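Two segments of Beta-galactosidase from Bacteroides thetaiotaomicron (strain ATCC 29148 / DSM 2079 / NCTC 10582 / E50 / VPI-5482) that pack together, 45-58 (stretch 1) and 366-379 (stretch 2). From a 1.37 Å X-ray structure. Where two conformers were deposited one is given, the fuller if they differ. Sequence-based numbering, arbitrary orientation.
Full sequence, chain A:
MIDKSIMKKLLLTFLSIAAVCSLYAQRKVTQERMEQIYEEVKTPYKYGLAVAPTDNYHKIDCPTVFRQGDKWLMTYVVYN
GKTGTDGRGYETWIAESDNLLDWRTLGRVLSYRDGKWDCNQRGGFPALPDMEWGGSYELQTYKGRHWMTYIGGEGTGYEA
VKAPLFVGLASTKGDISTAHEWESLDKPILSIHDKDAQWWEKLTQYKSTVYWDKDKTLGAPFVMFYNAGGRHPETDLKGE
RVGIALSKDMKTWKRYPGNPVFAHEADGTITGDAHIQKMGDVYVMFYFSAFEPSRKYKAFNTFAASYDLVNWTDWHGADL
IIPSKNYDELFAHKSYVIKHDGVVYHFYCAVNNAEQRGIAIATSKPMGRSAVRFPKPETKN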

# COMPACT_ATOMS: atom_id res chain seq x y z
N TYR A 45 6.52 -19.41 3.20
CA TYR A 45 7.07 -20.06 1.96
C TYR A 45 7.12 -19.01 0.83
O TYR A 45 6.08 -18.53 0.33
CB TYR A 45 6.26 -21.33 1.53
CG TYR A 45 6.30 -22.34 2.64
CD1 TYR A 45 7.48 -23.03 2.95
CD2 TYR A 45 5.25 -22.47 3.50
CE1 TYR A 45 7.55 -23.90 4.03
CE2 TYR A 45 5.32 -23.32 4.60
CZ TYR A 45 6.47 -24.04 4.85
OH TYR A 45 6.54 -24.88 5.96
N LYS A 46 8.32 -18.64 0.41
CA LYS A 46 8.47 -17.56 -0.60
C LYS A 46 8.39 -18.13 -2.01
O LYS A 46 9.26 -18.89 -2.43
CB LYS A 46 9.77 -16.81 -0.38
CG LYS A 46 9.70 -16.01 0.92
CD LYS A 46 10.83 -15.02 1.12
CE LYS A 46 10.58 -14.21 2.36
NZ LYS A 46 11.77 -13.35 2.53
N TYR A 47 7.35 -17.76 -2.71
CA TYR A 47 7.12 -18.25 -4.10
C TYR A 47 8.14 -17.60 -5.01
O TYR A 47 8.78 -18.26 -5.82
CB TYR A 47 5.74 -17.92 -4.55
CG TYR A 47 5.46 -18.29 -5.97
CD1 TYR A 47 5.12 -19.59 -6.32
CD2 TYR A 47 5.51 -17.33 -6.98
CE1 TYR A 47 4.87 -19.93 -7.63
CE2 TYR A 47 5.27 -17.66 -8.31
CZ TYR A 47 4.93 -18.97 -8.62
OH TYR A 47 4.67 -19.35 -9.92
N GLY A 48 8.26 -16.28 -4.88
CA GLY A 48 9.24 -15.48 -5.57
C GLY A 48 8.52 -14.35 -6.28
O GLY A 48 7.39 -14.00 -5.91
N LEU A 49 9.15 -13.80 -7.30
CA LEU A 49 8.63 -12.60 -7.94
C LEU A 49 7.35 -12.87 -8.69
O LEU A 49 7.17 -13.96 -9.31
CB LEU A 49 9.68 -11.95 -8.82
CG LEU A 49 10.92 -11.44 -8.07
CD1 LEU A 49 12.15 -11.33 -8.95
CD2 LEU A 49 10.64 -10.09 -7.39
N ALA A 50 6.44 -11.91 -8.63
CA ALA A 50 5.17 -11.94 -9.34
C ALA A 50 5.27 -11.01 -10.55
O ALA A 50 4.83 -11.33 -11.66
CB ALA A 50 4.07 -11.44 -8.43
N VAL A 51 5.76 -9.80 -10.29
CA VAL A 51 5.93 -8.79 -11.30
C VAL A 51 7.28 -8.14 -11.13
O VAL A 51 7.53 -7.53 -10.09
CB VAL A 51 4.80 -7.73 -11.26
CG1 VAL A 51 4.87 -6.84 -12.50
CG2 VAL A 51 3.41 -8.38 -11.26
N ALA A 52 8.13 -8.20 -12.14
CA ALA A 52 9.48 -7.70 -12.13
C ALA A 52 9.77 -6.79 -13.32
O ALA A 52 9.27 -7.03 -14.43
CB ALA A 52 10.46 -8.85 -12.11
N PRO A 53 10.57 -5.73 -13.10
CA PRO A 53 11.08 -4.93 -14.21
C PRO A 53 12.01 -5.73 -15.11
O PRO A 53 12.76 -6.60 -14.62
CB PRO A 53 11.83 -3.79 -13.51
CG PRO A 53 12.30 -4.42 -12.26
CD PRO A 53 11.20 -5.33 -11.83
N THR A 54 11.91 -5.47 -16.41
CA THR A 54 12.73 -6.16 -17.41
C THR A 54 14.08 -5.46 -17.67
O THR A 54 14.93 -6.01 -18.37
CB THR A 54 11.97 -6.44 -18.74
OG1 THR A 54 11.38 -5.24 -19.29
CG2 THR A 54 10.87 -7.47 -18.52
N ASP A 55 14.33 -4.31 -17.04
CA ASP A 55 15.63 -3.66 -17.10
C ASP A 55 15.86 -2.96 -15.78
O ASP A 55 14.98 -3.00 -14.92
CB ASP A 55 15.72 -2.69 -18.28
CG ASP A 55 14.67 -1.61 -18.22
OD1 ASP A 55 14.63 -0.87 -17.20
OD2 ASP A 55 13.88 -1.52 -19.19
N ASN A 56 17.03 -2.34 -15.62
CA ASN A 56 17.39 -1.66 -14.36
C ASN A 56 16.94 -0.21 -14.22
O ASN A 56 17.20 0.38 -13.20
CB ASN A 56 18.92 -1.72 -14.15
CG ASN A 56 19.38 -3.13 -13.88
OD1 ASN A 56 20.42 -3.59 -14.38
ND2 ASN A 56 18.58 -3.85 -13.12
N TYR A 57 16.20 0.30 -15.20
CA TYR A 57 15.69 1.68 -15.20
C TYR A 57 14.16 1.71 -15.02
O TYR A 57 13.47 2.67 -15.43
CB TYR A 57 16.18 2.38 -16.46
CG TYR A 57 17.68 2.43 -16.48
CD1 TYR A 57 18.44 1.31 -16.86
CD2 TYR A 57 18.35 3.56 -16.02
CE1 TYR A 57 19.82 1.34 -16.79
CE2 TYR A 57 19.73 3.60 -15.95
CZ TYR A 57 20.46 2.49 -16.36
OH TYR A 57 21.83 2.54 -16.28
N HIS A 58 13.63 0.70 -14.36
CA HIS A 58 12.25 0.67 -13.90
C HIS A 58 12.24 -0.03 -12.57
O HIS A 58 13.03 -0.99 -12.33
CB HIS A 58 11.29 -0.02 -14.90
CG HIS A 58 11.21 0.65 -16.24
ND1 HIS A 58 10.29 1.62 -16.55
CD2 HIS A 58 11.96 0.47 -17.36
CE1 HIS A 58 10.48 2.03 -17.80
NE2 HIS A 58 11.48 1.35 -18.31
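Stretch 2 366-379: PMGRSAVRFPKPET

Stretch 2 runs alongside stretch 1 in the same direction, as a mostly extended chain, broken at Met-367 and Ala-371, without regular helix or strand. The pairing advances in the same order along both, without a constant offset: Tyr-45 lies opposite Pro-366, Gly-48 opposite Ser-370, Leu-49 opposite Val-372 and Asp-55 opposite Pro-375. Tyr-47 CA and Arg-369 CA are 4.7 Å apart; Ala-52 CA and Phe-374 CA are 6.1 Å apart. Together the two segments bury 964 Å², although more than 300 residues separate them in sequence.

Stretch 1 begins as a strand. The CA-to-CB bond of Tyr-45 points toward stretch 2, and Pro-366 packs over one face of its ring. Pro-366 CD is 3.8 Å from Tyr-45 CD2 and makes a CH-pi contact. A water links the backbones here weakly, 3.3 Å from Tyr-45 O and 3.4 Å from Met-367 N. The CA-to-CB bond of Lys-46 points sideways and the end of the side chain leads away. The backbone Lys-46 O lies 3.8 Å from Arg-369 CD.

Tyr-47 carries the largest covered area of stretch 1. Its rotamer is t, and its ring lies against Met-367 to Ser-370, which touch one face and part of the edge. Met-367, a selenomethionine, places its O at the ring edge, 3.5 Å from Tyr-47 CE1. Ser-370 N lies over one face. The same Ser-370 N donates a hydrogen bond to Tyr-47 O, at 2.8 Å and nearly straight (167°). Arg-369 CA adds a CA-H...O contact to Tyr-47 O at 3.4 Å.

Gly-48 leaves room for Ser-370. An ideal CB on Gly-48 would lie 3.0 Å from Ser-370 CB, a clash, and would also be jammed against the carbonyl O of Tyr-47. Its backbone angles, phi 127° and psi -157°, by themselves call for glycine.

Ser-370 OG donates to Leu-49 O at 2.7 Å. It also accepts from Val-372 N at 2.9 Å, so one hydroxyl links Leu-49 O to the backbone of Val-372. A water bridges Leu-49 N (2.9 Å) and Val-372 O (2.8 Å). Leu-49 CB packs 3.8 Å from Val-372 CG1. Leu-49 CD1 sits over the face of the Phe-374 ring, 4.2 Å from its centroid.

The chain turns a corner at Ala-50. Ala-50 and Val-51 direct their CB atoms away from stretch 2. Ala-52 points back toward it, with CB 3.4 Å from Val-372 CG1. Pro-53 CD then meets the edge of the Phe-374 ring, 3.9 Å from CE1. Pro-53 O lies 3.3 Å from Pro-375 CD. A water donates to Pro-53 O (2.8 Å) and to Arg-373 O (2.7 Å), joining the backbones.

Pro-375 CG lies against the backbone after Pro-53, 3.6 Å from both Thr-54 C and Asp-55 N. Asp-55 OD1 accepts from Tyr-57 N at 2.8 Å within stretch 1. Asn-56 points toward stretch 2, beside the segment from Pro-375 to Glu-378. Tyr-57 OH donates a very short hydrogen bond, 2.5 Å, to Glu-378 OE2, close to the plane of the tyrosine ring. His-58 makes no contact.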

# COMPACT_ATOMS: atom_id res chain seq x y z
N PRO A 366 3.80 -24.35 0.64
CA PRO A 366 4.48 -24.24 -0.66
C PRO A 366 3.51 -24.33 -1.86
O PRO A 366 2.64 -25.23 -1.91
CB PRO A 366 5.43 -25.46 -0.68
CG PRO A 366 5.61 -25.83 0.76
CD PRO A 366 4.26 -25.54 1.40
N MSE A 367 3.66 -23.40 -2.83
CA MSE A 367 2.88 -23.32 -4.06
C MSE A 367 3.78 -23.31 -5.29
O MSE A 367 3.39 -22.84 -6.34
CB MSE A 367 2.02 -22.05 -4.02
CG MSE A 367 0.99 -22.03 -2.90
SE MSE A 367 -0.35 -23.47 -2.99
CE MSE A 367 -1.27 -22.68 -4.52
N GLY A 368 4.98 -23.87 -5.17
CA GLY A 368 5.99 -23.86 -6.22
C GLY A 368 6.95 -22.69 -6.11
O GLY A 368 7.17 -22.14 -5.03
N ARG A 369 7.56 -22.34 -7.23
CA ARG A 369 8.59 -21.33 -7.31
C ARG A 369 8.41 -20.51 -8.56
O ARG A 369 8.16 -21.06 -9.62
CB ARG A 369 10.00 -21.92 -7.30
CG ARG A 369 10.47 -22.51 -5.98
CD ARG A 369 10.53 -21.51 -4.84
NE ARG A 369 10.74 -22.22 -3.58
CZ ARG A 369 11.91 -22.50 -3.02
NH1 ARG A 369 13.07 -22.18 -3.60
NH2 ARG A 369 11.92 -23.16 -1.86
N SER A 370 8.57 -19.20 -8.43
CA SER A 370 8.45 -18.30 -9.56
C SER A 370 9.54 -18.54 -10.54
O SER A 370 10.67 -18.80 -10.14
CB SER A 370 8.61 -16.83 -9.11
OG SER A 370 8.53 -16.05 -10.24
N ALA A 371 9.24 -18.40 -11.84
CA ALA A 371 10.26 -18.41 -12.88
C ALA A 371 10.77 -17.03 -13.23
O ALA A 371 11.70 -16.90 -14.02
CB ALA A 371 9.75 -19.09 -14.15
N VAL A 372 10.20 -15.98 -12.61
CA VAL A 372 10.57 -14.59 -12.87
C VAL A 372 11.85 -14.26 -12.13
O VAL A 372 12.04 -14.69 -11.00
CB VAL A 372 9.46 -13.64 -12.38
CG1 VAL A 372 9.82 -12.16 -12.59
CG2 VAL A 372 8.15 -13.98 -13.05
N ARG A 373 12.75 -13.54 -12.79
CA ARG A 373 13.98 -13.04 -12.19
C ARG A 373 14.10 -11.54 -12.47
O ARG A 373 13.55 -11.03 -13.44
CB ARG A 373 15.18 -13.75 -12.82
CG ARG A 373 15.18 -15.27 -12.68
CD ARG A 373 15.51 -15.72 -11.26
NE ARG A 373 15.57 -17.19 -11.15
CZ ARG A 373 14.55 -18.01 -10.89
NH1 ARG A 373 13.30 -17.56 -10.74
NH2 ARG A 373 14.77 -19.35 -10.84
N PHE A 374 14.86 -10.87 -11.61
CA PHE A 374 15.34 -9.52 -11.88
C PHE A 374 16.36 -9.65 -13.03
O PHE A 374 17.00 -10.71 -13.18
CB PHE A 374 16.07 -8.88 -10.67
CG PHE A 374 15.16 -8.27 -9.61
CD1 PHE A 374 14.15 -7.37 -9.95
CD2 PHE A 374 15.35 -8.57 -8.27
CE1 PHE A 374 13.33 -6.82 -8.97
CE2 PHE A 374 14.53 -8.05 -7.30
CZ PHE A 374 13.54 -7.15 -7.65
N PRO A 375 16.55 -8.57 -13.80
CA PRO A 375 17.67 -8.51 -14.73
C PRO A 375 19.00 -8.64 -13.99
O PRO A 375 19.05 -8.56 -12.75
CB PRO A 375 17.55 -7.11 -15.36
CG PRO A 375 16.23 -6.60 -14.97
CD PRO A 375 15.87 -7.27 -13.70
N LYS A 376 20.06 -8.90 -14.75
CA LYS A 376 21.40 -8.89 -14.19
C LYS A 376 21.60 -7.50 -13.60
O LYS A 376 21.27 -6.51 -14.26
CB LYS A 376 22.45 -9.19 -15.27
N PRO A 377 22.07 -7.41 -12.33
CA PRO A 377 22.31 -6.05 -11.80
C PRO A 377 23.45 -5.36 -12.52
O PRO A 377 24.28 -6.03 -13.14
CB PRO A 377 22.68 -6.29 -10.32
CG PRO A 377 23.03 -7.74 -10.23
CD PRO A 377 22.31 -8.45 -11.33
N GLU A 378 23.44 -4.02 -12.47
CA GLU A 378 24.54 -3.21 -12.98
C GLU A 378 25.73 -3.21 -12.06
O GLU A 378 25.58 -3.14 -10.84
CB GLU A 378 24.12 -1.76 -13.19
CG GLU A 378 23.32 -1.50 -14.44
CD GLU A 378 23.44 -0.08 -14.95
OE1 GLU A 378 24.27 0.71 -14.47
OE2 GLU A 378 22.68 0.25 -15.85
N THR A 379 26.91 -3.27 -12.64
CA THR A 379 28.16 -3.14 -11.90
C THR A 379 28.31 -1.67 -11.44
O THR A 379 28.24 -0.71 -12.24
CB THR A 379 29.36 -3.58 -12.77
OG1 THR A 379 29.17 -4.95 -13.18
CG2 THR A 379 30.66 -3.46 -12.02
O HOH W 1 5.04 -20.35 -2.23
O HOH W 2 6.31 -17.50 -12.28
O HOH W 3 11.61 -15.07 -8.26
O HOH W 4 13.02 -9.27 -15.44